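PDB 3EXC: CRISPR-associated endoribonuclease Cas2 2 from Sulfolobus solfataricus, which cuts single-stranded RNA as a magnesium-dependent endoribonuclease and, as a homodimer that joins a Cas1 homodimer, serves CRISPR adaptive immunity. Local coordinates for the interface of chains A and B. Residues are numbered along the deposited sequence; one frame, centred on the assembly and turned at random. Chains: chain A/B, Uncharacterized protein.

Contact 1: the interface of chains A and B. Residues chain A 33-34, 78-81; chain B 64-66.
Two segments of chain A, the end of strand 31-34 and the C-terminal strand 79-82 with A:Arg78 just ahead of it, meet strand 64-70 of chain B. Strand 79-82 lies antiparallel to the chain B strand: A:Ile81 N donates to the carbonyl O of B:Val65 at 2.9 Å, and B:Val65 N returns a bond to A:Ile81 O at 3.0 Å. The side-chain contact centres on B:His66, whose imidazole is clamped between the two chain A segments. Over the middle of one ring face sits A:Ile33 CD1, 3.9 Å from the ring centroid; the methyl reaches there because CG1 stands between the backbone N and the carbonyl carbon (chi1 58°) and the chain then runs out extended. The opposite face is met nearer its rim by A:Val80 CG1, 3.8 Å from B:His66 CE1. The amide NE2 of A:Gln34 gives a nearly straight hydrogen bond to B:His66 ND1 (2.9 Å). The acceptor lies close to the amide plane, whereas the donor is tilted 20° from the ring plane. This bond probably helps fix the rotation of the imidazole, with ND1 as acceptor. A:Arg78 runs alongside, its CD methylene near B:His66 CD2. The site thus joins strand 79-82 of one subunit to the other's sheet and grips B:His66 between that strand and strand 31-34, helping to hold the Cas2 homodimer together.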
# COMPACT_ATOMS: atom_id res chain seq x y z
N ILE A 33 -1.75 9.21 -0.37
CA ILE A 33 -1.50 9.05 1.06
C ILE A 33 -0.02 8.75 1.33
O ILE A 33 0.41 8.92 2.46
CB ILE A 33 -2.34 7.92 1.70
CG1 ILE A 33 -2.05 6.63 1.02
CG2 ILE A 33 -3.78 8.23 1.60
CD1 ILE A 33 -2.66 5.30 1.73
N GLN A 34 0.75 8.24 0.35
CA GLN A 34 2.20 7.98 0.54
C GLN A 34 2.82 8.02 -0.79
O GLN A 34 2.12 8.03 -1.77
CB GLN A 34 2.45 6.53 0.87
CG GLN A 34 2.20 6.17 2.18
CD GLN A 34 2.75 4.82 2.51
OE1 GLN A 34 3.64 4.29 1.82
NE2 GLN A 34 2.33 4.31 3.68
N ARG A 78 -7.38 2.66 10.43
CA ARG A 78 -5.95 2.50 10.15
C ARG A 78 -5.13 3.22 11.25
O ARG A 78 -5.64 4.06 11.98
CB ARG A 78 -5.65 3.20 8.81
CG ARG A 78 -5.76 4.73 8.94
CD ARG A 78 -5.68 5.39 7.55
NE ARG A 78 -5.82 6.83 7.57
CZ ARG A 78 -6.99 7.45 7.68
NH1 ARG A 78 -7.05 8.79 7.62
NH2 ARG A 78 -8.12 6.74 7.86
N ILE A 79 -3.85 2.83 11.38
CA ILE A 79 -2.85 3.54 12.14
C ILE A 79 -1.84 4.14 11.17
O ILE A 79 -1.34 3.42 10.32
CB ILE A 79 -2.14 2.55 13.00
CG1 ILE A 79 -3.08 2.07 14.10
CG2 ILE A 79 -0.90 3.19 13.71
CD1 ILE A 79 -2.59 0.75 14.78
N VAL A 80 -1.58 5.44 11.24
CA VAL A 80 -0.59 6.01 10.40
C VAL A 80 0.60 6.46 11.26
O VAL A 80 0.47 7.22 12.24
CB VAL A 80 -1.15 7.26 9.73
CG1 VAL A 80 -0.22 7.76 8.61
CG2 VAL A 80 -2.57 6.95 9.19
N ILE A 81 1.76 6.00 10.91
CA ILE A 81 2.96 6.41 11.61
C ILE A 81 3.69 7.38 10.73
O ILE A 81 3.82 7.15 9.55
CB ILE A 81 3.79 5.15 11.94
CG1 ILE A 81 3.05 4.44 13.08
CG2 ILE A 81 5.23 5.45 12.35
CD1 ILE A 81 3.17 3.03 12.95
N ILE B 64 6.60 7.47 6.35
CA ILE B 64 5.15 7.26 6.51
C ILE B 64 4.93 5.78 6.40
O ILE B 64 5.44 5.16 5.49
CB ILE B 64 4.28 7.91 5.41
CG1 ILE B 64 4.58 9.39 5.25
CG2 ILE B 64 2.82 7.88 5.82
CD1 ILE B 64 4.32 9.91 3.81
N VAL B 65 4.13 5.22 7.31
CA VAL B 65 3.74 3.84 7.29
C VAL B 65 2.25 3.78 7.59
O VAL B 65 1.76 4.42 8.54
CB VAL B 65 4.49 3.02 8.35
CG1 VAL B 65 4.07 1.53 8.23
CG2 VAL B 65 6.03 3.04 8.08
N HIS B 66 1.51 3.04 6.78
CA HIS B 66 0.11 2.85 7.04
C HIS B 66 -0.12 1.42 7.45
O HIS B 66 0.39 0.49 6.84
CB HIS B 66 -0.60 3.02 5.76
CG HIS B 66 -0.94 4.42 5.49
ND1 HIS B 66 0.01 5.33 5.08
CD2 HIS B 66 -2.10 5.11 5.63
CE1 HIS B 66 -0.55 6.54 5.01
NE2 HIS B 66 -1.83 6.43 5.32

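Contact 2: the interface of chains A and B. Residues chain A 51, 54-55, 58, 60, 65, 67; chain B 79, 81.
An intersubunit extension of the beta-sheet in the ferredoxin-like Cas2 fold forms this contact: strand 79-82 of chain B adds antiparallel to strand 64-70 of chain A, with its isoleucine side chains packed against helix 47-57 of chain A. At the start of strand 79-82, B:Ile79 and A:Ile67 exchange a reciprocal pair of backbone bonds, with A:Ile67 N to B:Ile79 O and B:Ile79 N to A:Ile67 O both at 2.9 Å. A:Val65 and B:Ile81 are joined in the same reciprocal manner one step further along, so the main chains stay in register over both pairs.

The side chain of B:Ile81 points from the added strand toward the helix and is deeply buried, hiding 122 Å² against chain A. Its two branches divide the work. CG1 lies opposite the carbonyl carbon, beside the backbone N (chi1 -73°), and carries CD1 to A:Val54 CG1 of the helix at 3.7 Å and to A:Ile67 CD1 of the strand at 3.8 Å. The methyl therefore fills the angle between helix and sheet. CG2, the other branch, is directed toward the segment that follows the helix, where A:Val58 CG2 approaches at 4.1 Å with the two side chains roughly perpendicular. A:Thr60 OG1 lies at a similar range from the same methyl, and the aliphatic part of A:Lys55 flanks it more distantly, with CG 4.3 Å from B:Ile81 CG2. Nearer the start of the helix, B:Ile79 sends its own CD1 to A:Val51 CG2 at 3.8 Å, a slanting methyl contact. The two isoleucines, alternate residues on one strand, thus face the same way and spread along successive turns of the helix. In the fold, the partner's C-terminal strand borders the sheet next to strand 64-70 and completes the hydrophobic layer between that sheet and helix 47-57.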
# COMPACT_ATOMS: atom_id res chain seq x y z
N VAL A 51 -8.87 0.24 -13.70
CA VAL A 51 -8.05 -0.87 -14.12
C VAL A 51 -7.43 -0.60 -15.49
O VAL A 51 -6.24 -0.85 -15.66
CB VAL A 51 -8.86 -2.18 -14.08
CG1 VAL A 51 -8.10 -3.33 -14.71
CG2 VAL A 51 -9.24 -2.52 -12.63
N VAL A 54 -4.48 1.89 -15.11
CA VAL A 54 -3.30 1.30 -14.55
C VAL A 54 -2.64 0.41 -15.58
O VAL A 54 -1.47 0.53 -15.82
CB VAL A 54 -3.67 0.52 -13.27
CG1 VAL A 54 -2.48 -0.30 -12.83
CG2 VAL A 54 -4.11 1.48 -12.16
N LYS A 55 -3.40 -0.48 -16.21
CA LYS A 55 -2.79 -1.42 -17.20
C LYS A 55 -2.05 -0.71 -18.38
O LYS A 55 -1.00 -1.19 -18.87
CB LYS A 55 -3.82 -2.40 -17.79
CG LYS A 55 -4.41 -3.45 -16.83
CD LYS A 55 -5.35 -4.41 -17.62
CE LYS A 55 -5.89 -5.49 -16.67
NZ LYS A 55 -4.93 -6.65 -16.41
N VAL A 58 1.42 1.12 -16.63
CA VAL A 58 2.54 0.42 -16.04
C VAL A 58 3.03 -0.66 -17.01
O VAL A 58 2.27 -1.09 -17.91
CB VAL A 58 2.14 -0.23 -14.69
CG1 VAL A 58 1.57 0.87 -13.74
CG2 VAL A 58 1.19 -1.43 -14.90
N THR A 60 3.43 -4.22 -17.34
CA THR A 60 2.84 -5.43 -16.76
C THR A 60 3.74 -6.68 -16.58
O THR A 60 3.36 -7.64 -15.87
CB THR A 60 1.66 -5.72 -17.62
OG1 THR A 60 0.62 -4.88 -17.13
CG2 THR A 60 1.24 -7.23 -17.65
N VAL A 65 0.74 -3.59 -9.18
CA VAL A 65 -0.21 -2.66 -8.65
C VAL A 65 -1.30 -3.47 -7.95
O VAL A 65 -1.82 -4.44 -8.51
CB VAL A 65 -0.85 -1.80 -9.75
CG1 VAL A 65 -1.82 -0.77 -9.10
CG2 VAL A 65 0.22 -0.94 -10.49
N ILE A 67 -5.05 -3.19 -6.31
CA ILE A 67 -6.23 -2.37 -6.16
C ILE A 67 -7.11 -3.12 -5.19
O ILE A 67 -7.55 -4.26 -5.47
CB ILE A 67 -6.97 -2.21 -7.45
CG1 ILE A 67 -6.07 -1.54 -8.52
CG2 ILE A 67 -8.36 -1.48 -7.18
CD1 ILE A 67 -6.64 -1.70 -9.96
N ILE B 79 -7.70 -6.70 -6.95
CA ILE B 79 -7.20 -6.90 -8.28
C ILE B 79 -5.70 -6.66 -8.27
O ILE B 79 -5.26 -5.63 -7.78
CB ILE B 79 -7.84 -5.88 -9.17
CG1 ILE B 79 -9.31 -6.21 -9.33
CG2 ILE B 79 -7.20 -5.90 -10.59
CD1 ILE B 79 -10.14 -5.00 -9.89
N ILE B 81 -2.43 -6.22 -10.65
CA ILE B 81 -1.94 -6.06 -12.00
C ILE B 81 -0.45 -6.30 -11.98
O ILE B 81 0.22 -5.80 -11.10
CB ILE B 81 -2.32 -4.66 -12.51
CG1 ILE B 81 -3.83 -4.70 -12.77
CG2 ILE B 81 -1.56 -4.22 -13.75
CD1 ILE B 81 -4.43 -3.45 -12.47

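About 22 Å separates the C-alpha centres of contact 1 and contact 2, which sample opposite halves of a two-fold symmetric interface. Both use the same strand pairing with the chains exchanged: in contact 1 chain A lends its C-terminal strand to chain B, and in contact 2 chain B returns the gift. Residues 65, 79 and 81 occur in both, in opposite chains. Contact 1 shows the side of the joint facing strand 31-34, contact 2 the side packed on helix 47-57. Every subunit thus both gives and receives a strand, an exchange that makes the dimer integral to each sheet.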